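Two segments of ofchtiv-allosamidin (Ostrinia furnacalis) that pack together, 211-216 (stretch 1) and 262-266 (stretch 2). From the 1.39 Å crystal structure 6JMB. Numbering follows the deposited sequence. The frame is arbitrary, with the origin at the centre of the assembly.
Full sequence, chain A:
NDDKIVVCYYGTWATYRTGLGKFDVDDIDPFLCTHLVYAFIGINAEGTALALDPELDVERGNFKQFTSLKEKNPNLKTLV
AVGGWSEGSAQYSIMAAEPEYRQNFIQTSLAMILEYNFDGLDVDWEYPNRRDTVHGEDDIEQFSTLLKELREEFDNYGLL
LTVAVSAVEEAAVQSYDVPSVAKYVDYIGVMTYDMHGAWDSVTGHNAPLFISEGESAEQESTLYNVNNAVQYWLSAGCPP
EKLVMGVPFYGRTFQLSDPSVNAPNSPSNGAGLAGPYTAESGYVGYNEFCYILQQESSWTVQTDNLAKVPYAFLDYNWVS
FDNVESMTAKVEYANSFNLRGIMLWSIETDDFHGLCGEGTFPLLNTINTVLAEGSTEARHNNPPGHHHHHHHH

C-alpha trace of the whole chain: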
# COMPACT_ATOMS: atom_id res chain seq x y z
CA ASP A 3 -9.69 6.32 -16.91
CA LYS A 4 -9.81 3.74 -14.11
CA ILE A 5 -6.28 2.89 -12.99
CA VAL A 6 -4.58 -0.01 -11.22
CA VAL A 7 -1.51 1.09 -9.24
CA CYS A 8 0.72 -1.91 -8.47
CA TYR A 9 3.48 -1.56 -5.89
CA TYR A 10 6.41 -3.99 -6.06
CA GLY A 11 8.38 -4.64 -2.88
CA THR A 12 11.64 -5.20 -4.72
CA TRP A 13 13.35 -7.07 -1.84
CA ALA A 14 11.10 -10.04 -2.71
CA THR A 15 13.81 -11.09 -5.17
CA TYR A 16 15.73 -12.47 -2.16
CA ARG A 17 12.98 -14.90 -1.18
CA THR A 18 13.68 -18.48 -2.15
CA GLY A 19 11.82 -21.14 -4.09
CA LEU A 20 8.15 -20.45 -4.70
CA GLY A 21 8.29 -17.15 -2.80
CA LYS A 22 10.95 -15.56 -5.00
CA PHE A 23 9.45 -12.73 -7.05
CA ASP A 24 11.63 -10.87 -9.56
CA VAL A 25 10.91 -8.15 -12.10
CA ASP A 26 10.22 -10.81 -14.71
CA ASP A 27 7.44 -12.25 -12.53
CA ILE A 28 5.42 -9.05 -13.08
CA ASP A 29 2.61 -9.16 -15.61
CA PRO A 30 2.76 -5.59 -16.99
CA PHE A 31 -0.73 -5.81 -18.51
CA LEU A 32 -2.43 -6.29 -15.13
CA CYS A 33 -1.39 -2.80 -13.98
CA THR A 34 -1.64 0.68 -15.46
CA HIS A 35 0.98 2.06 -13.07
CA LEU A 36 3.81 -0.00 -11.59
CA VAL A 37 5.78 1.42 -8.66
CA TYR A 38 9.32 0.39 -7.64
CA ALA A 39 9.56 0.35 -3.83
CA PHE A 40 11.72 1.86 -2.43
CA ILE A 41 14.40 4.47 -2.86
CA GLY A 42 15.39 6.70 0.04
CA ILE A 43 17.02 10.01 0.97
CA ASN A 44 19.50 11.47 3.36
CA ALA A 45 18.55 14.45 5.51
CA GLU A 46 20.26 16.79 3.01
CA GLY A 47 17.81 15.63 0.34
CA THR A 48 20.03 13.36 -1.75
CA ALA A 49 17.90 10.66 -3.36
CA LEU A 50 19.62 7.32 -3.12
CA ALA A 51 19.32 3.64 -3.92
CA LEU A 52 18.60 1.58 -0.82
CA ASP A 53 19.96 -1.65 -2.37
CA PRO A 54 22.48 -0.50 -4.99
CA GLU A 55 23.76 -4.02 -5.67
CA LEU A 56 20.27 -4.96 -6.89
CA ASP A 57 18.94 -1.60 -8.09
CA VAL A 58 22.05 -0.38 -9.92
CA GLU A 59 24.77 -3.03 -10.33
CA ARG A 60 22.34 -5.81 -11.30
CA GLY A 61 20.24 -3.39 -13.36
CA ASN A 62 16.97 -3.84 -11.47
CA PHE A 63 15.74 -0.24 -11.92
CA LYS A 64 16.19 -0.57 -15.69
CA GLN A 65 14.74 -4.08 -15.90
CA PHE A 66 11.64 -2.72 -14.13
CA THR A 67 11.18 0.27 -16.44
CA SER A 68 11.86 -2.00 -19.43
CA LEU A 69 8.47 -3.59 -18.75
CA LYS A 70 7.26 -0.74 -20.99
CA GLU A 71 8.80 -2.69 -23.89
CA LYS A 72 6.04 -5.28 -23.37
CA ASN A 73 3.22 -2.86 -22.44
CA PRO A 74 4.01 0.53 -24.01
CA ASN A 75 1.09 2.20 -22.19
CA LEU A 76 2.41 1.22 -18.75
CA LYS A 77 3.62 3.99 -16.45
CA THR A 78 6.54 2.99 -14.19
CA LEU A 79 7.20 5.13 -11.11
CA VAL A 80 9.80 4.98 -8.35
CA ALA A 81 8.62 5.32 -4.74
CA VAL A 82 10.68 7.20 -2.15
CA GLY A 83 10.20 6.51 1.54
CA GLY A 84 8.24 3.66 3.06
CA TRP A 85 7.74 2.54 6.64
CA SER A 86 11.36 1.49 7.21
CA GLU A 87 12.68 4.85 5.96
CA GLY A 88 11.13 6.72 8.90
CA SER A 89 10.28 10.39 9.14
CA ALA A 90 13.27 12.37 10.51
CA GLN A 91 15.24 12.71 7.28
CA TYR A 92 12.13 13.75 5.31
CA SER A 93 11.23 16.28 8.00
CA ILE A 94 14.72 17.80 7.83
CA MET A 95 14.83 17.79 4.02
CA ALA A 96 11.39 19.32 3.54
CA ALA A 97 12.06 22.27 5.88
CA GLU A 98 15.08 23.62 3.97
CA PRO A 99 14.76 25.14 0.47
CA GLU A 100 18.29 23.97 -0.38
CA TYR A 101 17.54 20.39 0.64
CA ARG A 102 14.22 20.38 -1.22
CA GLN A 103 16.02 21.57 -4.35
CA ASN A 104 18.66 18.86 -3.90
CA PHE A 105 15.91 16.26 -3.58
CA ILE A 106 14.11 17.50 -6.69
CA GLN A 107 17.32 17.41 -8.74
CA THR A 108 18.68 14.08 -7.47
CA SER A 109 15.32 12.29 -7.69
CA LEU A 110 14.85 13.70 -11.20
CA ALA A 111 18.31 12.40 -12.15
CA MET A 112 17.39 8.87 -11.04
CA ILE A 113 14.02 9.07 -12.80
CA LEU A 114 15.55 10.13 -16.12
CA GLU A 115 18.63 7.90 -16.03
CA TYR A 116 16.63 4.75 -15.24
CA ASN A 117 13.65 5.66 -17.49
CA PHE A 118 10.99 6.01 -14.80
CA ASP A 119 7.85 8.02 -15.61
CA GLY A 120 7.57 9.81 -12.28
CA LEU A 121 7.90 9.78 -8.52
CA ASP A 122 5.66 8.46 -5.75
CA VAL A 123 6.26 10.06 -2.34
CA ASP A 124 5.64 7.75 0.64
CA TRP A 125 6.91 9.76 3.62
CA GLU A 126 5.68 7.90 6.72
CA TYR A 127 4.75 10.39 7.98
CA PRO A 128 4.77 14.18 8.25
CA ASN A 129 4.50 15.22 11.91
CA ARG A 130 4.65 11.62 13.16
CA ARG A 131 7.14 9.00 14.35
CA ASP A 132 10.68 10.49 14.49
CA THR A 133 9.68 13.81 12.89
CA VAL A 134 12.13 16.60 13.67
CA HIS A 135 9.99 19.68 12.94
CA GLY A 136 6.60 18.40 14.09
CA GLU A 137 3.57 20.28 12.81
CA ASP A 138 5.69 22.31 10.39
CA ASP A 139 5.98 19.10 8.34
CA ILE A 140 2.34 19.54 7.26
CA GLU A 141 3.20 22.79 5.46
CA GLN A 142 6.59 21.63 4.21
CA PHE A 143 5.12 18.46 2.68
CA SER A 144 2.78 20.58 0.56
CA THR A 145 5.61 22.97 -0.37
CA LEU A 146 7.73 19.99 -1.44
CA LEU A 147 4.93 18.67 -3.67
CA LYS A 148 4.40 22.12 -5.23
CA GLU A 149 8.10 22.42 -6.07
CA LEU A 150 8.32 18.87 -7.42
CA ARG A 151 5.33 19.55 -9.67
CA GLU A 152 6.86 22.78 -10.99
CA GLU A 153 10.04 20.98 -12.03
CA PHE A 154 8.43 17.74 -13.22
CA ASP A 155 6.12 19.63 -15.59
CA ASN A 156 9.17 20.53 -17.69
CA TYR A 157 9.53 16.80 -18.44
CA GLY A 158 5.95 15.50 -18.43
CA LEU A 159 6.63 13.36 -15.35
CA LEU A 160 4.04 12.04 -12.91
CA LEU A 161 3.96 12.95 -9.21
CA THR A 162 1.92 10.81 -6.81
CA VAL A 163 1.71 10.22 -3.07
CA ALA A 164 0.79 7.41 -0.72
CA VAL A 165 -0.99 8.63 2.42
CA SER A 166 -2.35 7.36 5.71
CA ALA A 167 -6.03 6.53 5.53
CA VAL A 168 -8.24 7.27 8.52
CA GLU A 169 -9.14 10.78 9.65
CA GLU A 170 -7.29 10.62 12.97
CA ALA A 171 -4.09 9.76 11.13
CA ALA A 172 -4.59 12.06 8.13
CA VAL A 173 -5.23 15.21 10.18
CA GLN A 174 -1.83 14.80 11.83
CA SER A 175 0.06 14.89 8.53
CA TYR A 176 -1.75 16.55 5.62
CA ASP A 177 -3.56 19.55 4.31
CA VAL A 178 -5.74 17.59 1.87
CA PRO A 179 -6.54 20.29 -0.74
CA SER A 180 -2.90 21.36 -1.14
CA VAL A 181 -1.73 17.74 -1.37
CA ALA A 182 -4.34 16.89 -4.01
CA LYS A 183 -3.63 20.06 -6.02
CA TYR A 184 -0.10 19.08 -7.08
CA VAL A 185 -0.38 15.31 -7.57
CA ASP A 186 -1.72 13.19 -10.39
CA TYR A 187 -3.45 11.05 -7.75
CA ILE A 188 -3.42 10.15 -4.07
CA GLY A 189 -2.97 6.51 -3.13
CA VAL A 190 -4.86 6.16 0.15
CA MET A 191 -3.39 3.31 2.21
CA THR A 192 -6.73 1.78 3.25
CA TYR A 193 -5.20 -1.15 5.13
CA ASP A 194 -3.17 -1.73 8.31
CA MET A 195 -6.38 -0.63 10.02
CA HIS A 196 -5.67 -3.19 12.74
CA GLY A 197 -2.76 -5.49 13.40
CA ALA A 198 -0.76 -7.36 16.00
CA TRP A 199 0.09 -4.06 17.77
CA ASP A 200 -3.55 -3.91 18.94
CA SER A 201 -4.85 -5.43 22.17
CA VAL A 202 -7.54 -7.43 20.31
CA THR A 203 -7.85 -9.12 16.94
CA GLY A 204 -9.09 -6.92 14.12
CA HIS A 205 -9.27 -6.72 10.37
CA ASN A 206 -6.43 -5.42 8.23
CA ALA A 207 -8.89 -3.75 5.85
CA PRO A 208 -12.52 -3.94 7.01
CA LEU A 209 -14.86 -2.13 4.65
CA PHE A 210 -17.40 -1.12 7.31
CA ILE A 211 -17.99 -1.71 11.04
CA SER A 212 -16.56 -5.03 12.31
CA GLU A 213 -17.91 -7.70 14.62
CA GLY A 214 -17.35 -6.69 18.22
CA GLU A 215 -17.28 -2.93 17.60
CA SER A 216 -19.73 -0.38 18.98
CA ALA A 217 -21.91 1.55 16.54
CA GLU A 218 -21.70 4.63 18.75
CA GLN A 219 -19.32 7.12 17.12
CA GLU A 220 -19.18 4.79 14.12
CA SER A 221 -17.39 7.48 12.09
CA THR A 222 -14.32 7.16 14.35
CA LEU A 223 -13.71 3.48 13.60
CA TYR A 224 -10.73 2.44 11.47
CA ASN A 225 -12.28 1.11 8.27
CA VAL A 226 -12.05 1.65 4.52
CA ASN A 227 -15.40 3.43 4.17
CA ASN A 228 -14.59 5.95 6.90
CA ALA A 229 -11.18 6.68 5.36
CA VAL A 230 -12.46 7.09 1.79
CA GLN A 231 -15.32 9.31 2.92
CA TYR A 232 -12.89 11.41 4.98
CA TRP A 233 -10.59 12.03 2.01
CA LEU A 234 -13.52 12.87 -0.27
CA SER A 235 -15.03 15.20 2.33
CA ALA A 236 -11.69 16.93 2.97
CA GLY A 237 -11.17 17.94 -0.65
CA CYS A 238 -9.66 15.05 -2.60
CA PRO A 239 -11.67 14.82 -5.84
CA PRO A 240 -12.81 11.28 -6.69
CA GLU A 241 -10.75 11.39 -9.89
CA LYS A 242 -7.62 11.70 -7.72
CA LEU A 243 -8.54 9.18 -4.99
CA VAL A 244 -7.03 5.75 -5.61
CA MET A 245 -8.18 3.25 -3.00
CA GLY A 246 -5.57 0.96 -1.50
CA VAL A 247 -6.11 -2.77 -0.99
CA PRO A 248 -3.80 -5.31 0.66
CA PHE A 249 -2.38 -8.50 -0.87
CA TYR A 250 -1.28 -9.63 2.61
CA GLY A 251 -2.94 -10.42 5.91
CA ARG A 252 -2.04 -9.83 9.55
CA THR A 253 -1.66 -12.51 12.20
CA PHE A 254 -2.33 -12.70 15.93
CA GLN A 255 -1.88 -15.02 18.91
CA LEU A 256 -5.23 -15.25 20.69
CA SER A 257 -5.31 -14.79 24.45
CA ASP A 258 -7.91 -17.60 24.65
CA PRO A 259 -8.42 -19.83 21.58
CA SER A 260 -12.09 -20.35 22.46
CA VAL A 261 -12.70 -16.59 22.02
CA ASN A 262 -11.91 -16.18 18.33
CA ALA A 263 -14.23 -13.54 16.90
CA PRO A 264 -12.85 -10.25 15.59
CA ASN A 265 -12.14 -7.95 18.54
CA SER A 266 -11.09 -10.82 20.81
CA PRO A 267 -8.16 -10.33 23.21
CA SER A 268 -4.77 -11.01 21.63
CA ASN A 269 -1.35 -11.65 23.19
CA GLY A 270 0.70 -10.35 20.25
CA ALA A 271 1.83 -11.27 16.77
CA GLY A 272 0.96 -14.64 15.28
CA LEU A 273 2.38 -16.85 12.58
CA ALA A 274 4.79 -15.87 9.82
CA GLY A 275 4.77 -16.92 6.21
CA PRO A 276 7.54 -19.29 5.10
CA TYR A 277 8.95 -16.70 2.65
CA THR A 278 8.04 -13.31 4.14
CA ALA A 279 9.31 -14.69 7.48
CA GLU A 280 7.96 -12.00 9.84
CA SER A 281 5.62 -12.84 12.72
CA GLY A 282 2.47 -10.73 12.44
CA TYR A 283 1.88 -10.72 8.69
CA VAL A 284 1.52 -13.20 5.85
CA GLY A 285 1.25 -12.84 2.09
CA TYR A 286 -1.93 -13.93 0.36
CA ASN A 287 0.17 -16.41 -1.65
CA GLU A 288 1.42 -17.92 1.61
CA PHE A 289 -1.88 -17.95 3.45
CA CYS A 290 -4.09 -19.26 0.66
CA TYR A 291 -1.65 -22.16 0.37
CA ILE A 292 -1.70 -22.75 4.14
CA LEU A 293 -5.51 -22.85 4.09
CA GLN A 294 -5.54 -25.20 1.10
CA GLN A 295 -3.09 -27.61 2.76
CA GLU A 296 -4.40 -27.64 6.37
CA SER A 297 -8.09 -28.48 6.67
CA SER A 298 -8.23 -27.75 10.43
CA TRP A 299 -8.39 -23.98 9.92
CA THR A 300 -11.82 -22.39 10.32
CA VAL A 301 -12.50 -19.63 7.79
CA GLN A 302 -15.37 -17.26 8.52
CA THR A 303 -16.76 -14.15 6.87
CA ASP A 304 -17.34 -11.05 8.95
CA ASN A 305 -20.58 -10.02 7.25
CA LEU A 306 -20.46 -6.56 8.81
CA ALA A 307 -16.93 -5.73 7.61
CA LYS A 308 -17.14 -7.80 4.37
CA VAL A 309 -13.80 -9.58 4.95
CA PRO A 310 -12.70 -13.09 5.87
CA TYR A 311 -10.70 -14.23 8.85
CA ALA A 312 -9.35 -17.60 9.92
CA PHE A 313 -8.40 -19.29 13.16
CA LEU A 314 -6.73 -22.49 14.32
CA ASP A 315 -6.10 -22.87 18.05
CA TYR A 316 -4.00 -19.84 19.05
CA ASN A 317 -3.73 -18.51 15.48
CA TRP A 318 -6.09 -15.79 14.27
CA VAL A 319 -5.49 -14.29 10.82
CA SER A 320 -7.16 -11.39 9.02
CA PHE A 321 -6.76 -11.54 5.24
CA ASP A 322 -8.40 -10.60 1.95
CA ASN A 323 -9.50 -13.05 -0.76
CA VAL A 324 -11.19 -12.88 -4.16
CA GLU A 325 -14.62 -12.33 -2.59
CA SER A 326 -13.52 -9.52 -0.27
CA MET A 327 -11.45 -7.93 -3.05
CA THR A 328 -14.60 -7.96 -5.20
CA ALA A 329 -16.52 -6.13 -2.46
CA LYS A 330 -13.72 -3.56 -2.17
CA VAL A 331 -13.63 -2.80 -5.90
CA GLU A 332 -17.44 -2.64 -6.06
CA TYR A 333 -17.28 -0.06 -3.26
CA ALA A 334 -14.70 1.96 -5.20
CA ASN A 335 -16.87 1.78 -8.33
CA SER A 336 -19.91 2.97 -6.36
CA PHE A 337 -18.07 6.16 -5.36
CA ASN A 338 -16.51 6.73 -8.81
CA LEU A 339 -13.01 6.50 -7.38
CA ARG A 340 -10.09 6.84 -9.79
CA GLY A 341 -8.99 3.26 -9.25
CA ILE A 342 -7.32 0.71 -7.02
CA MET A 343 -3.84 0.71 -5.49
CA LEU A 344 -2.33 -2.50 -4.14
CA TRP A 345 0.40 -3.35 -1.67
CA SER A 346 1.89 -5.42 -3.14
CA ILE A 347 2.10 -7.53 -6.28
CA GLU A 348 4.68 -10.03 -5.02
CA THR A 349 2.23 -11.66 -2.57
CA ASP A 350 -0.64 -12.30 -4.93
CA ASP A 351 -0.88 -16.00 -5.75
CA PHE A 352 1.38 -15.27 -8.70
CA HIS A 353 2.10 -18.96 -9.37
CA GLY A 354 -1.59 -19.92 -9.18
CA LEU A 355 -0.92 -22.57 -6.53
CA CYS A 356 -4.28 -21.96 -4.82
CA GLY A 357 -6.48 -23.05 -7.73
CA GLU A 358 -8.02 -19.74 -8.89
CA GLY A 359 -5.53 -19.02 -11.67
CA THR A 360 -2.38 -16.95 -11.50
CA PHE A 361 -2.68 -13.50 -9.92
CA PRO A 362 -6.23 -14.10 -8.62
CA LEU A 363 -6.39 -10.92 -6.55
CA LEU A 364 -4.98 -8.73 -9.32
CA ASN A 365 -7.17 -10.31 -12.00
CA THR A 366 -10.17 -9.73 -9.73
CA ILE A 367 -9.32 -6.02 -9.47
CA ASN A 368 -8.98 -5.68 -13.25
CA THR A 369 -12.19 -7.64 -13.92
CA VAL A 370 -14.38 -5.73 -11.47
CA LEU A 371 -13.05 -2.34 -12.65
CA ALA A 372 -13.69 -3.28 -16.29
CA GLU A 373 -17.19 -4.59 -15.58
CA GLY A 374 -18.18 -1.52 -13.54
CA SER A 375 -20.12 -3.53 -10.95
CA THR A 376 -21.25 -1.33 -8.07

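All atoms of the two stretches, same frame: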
# COMPACT_ATOMS: atom_id res chain seq x y z
N ILE A 211 -18.06 -1.26 9.65
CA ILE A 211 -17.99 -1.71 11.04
C ILE A 211 -17.69 -3.21 11.10
O ILE A 211 -18.11 -3.96 10.21
CB ILE A 211 -19.28 -1.35 11.80
CG1 ILE A 211 -19.10 -1.52 13.31
CG2 ILE A 211 -20.46 -2.19 11.30
CD1 ILE A 211 -20.21 -0.84 14.11
N SER A 212 -16.95 -3.64 12.11
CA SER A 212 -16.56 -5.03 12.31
C SER A 212 -17.31 -5.64 13.48
O SER A 212 -17.79 -4.94 14.38
CB SER A 212 -15.06 -5.13 12.59
OG SER A 212 -14.30 -4.59 11.51
N GLU A 213 -17.38 -6.98 13.47
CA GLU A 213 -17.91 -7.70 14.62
C GLU A 213 -17.17 -7.29 15.88
O GLU A 213 -15.94 -7.17 15.89
CB GLU A 213 -17.74 -9.21 14.41
CG GLU A 213 -18.69 -9.81 13.38
CD GLU A 213 -18.37 -11.26 13.06
OE1 GLU A 213 -17.57 -11.89 13.78
OE2 GLU A 213 -18.91 -11.79 12.07
N GLY A 214 -17.93 -7.04 16.95
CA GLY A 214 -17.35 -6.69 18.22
C GLY A 214 -17.12 -5.21 18.44
O GLY A 214 -16.65 -4.83 19.52
N GLU A 215 -17.43 -4.36 17.46
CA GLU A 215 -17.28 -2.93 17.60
C GLU A 215 -18.62 -2.28 17.96
O GLU A 215 -19.69 -2.79 17.61
CB GLU A 215 -16.75 -2.30 16.31
CG GLU A 215 -15.33 -2.70 16.00
CD GLU A 215 -14.76 -1.96 14.81
OE1 GLU A 215 -15.46 -1.85 13.78
OE2 GLU A 215 -13.60 -1.50 14.90
N SER A 216 -18.54 -1.15 18.66
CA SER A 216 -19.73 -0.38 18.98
C SER A 216 -20.11 0.52 17.81
O SER A 216 -19.24 1.07 17.12
CB SER A 216 -19.48 0.48 20.22
OG SER A 216 -20.48 1.47 20.35
N ASN A 262 -12.62 -16.28 19.61
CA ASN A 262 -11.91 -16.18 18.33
C ASN A 262 -12.65 -15.32 17.32
O ASN A 262 -12.37 -15.39 16.12
CB ASN A 262 -11.64 -17.58 17.78
CG ASN A 262 -12.87 -18.48 17.85
OD1 ASN A 262 -13.98 -18.05 17.54
ND2 ASN A 262 -12.67 -19.72 18.27
N ALA A 263 -13.60 -14.51 17.76
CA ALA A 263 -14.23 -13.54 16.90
C ALA A 263 -13.26 -12.39 16.64
O ALA A 263 -12.26 -12.23 17.34
CB ALA A 263 -15.50 -13.00 17.56
N PRO A 264 -13.53 -11.55 15.64
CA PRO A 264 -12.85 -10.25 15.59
C PRO A 264 -13.08 -9.53 16.90
O PRO A 264 -14.09 -9.74 17.58
CB PRO A 264 -13.55 -9.53 14.42
CG PRO A 264 -14.16 -10.63 13.60
CD PRO A 264 -14.55 -11.69 14.58
N ASN A 265 -12.10 -8.70 17.29
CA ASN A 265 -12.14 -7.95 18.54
C ASN A 265 -12.08 -8.83 19.78
O ASN A 265 -12.64 -8.48 20.83
CB ASN A 265 -13.28 -6.93 18.58
CG ASN A 265 -12.98 -5.73 17.74
OD1 ASN A 265 -12.13 -4.91 18.09
ND2 ASN A 265 -13.62 -5.64 16.58
N SER A 266 -11.39 -9.96 19.68
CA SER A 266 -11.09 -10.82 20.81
C SER A 266 -9.68 -10.53 21.32
O SER A 266 -8.77 -10.28 20.52
CB SER A 266 -11.14 -12.28 20.38
OG SER A 266 -12.41 -12.63 19.88
O HOH W 1 -11.97 -3.71 14.97

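The two stretches meet as a small contact between two type II beta turns, burying 228 Å² in all and joined directly by a single hydrogen bond from a side-chain amide to a backbone carbonyl. One turn runs from Ser 212 to Glu 215, closed by a hydrogen bond from Glu 215 N to Ser 212 O (3.2 Å); Glu 215 OE1 also accepts from Ser 212 N at 2.9 Å, so the side chain folds back over its own turn. The other runs from Ala 263 to Ser 266. Its backbone bond, Ser 266 N to Ala 263 O, is weak at 3.4 Å, but Ser 266 OG donates to the same carbonyl oxygen at 2.6 Å.

Asn 265 is the link. Its ND2 donates to Glu 213 O at 2.9 Å and a nearly straight 162°. The same ND2 donates to water 1 (3.0 Å), which in turn gives a weak hydrogen bond to Glu 215 OE2 (2.7 Å), bridging the turns a second time. Away from this polar centre, Glu 213 OE1 approaches Pro 264 CD to 3.1 Å, a close van der Waals contact. Gly 214 lets the backbones draw near, its CA 5.4 Å from Asn 265 CA: a CB here would clash with Asn 265 CB, and the glycine's phi/psi of 89/-1° already disfavours one.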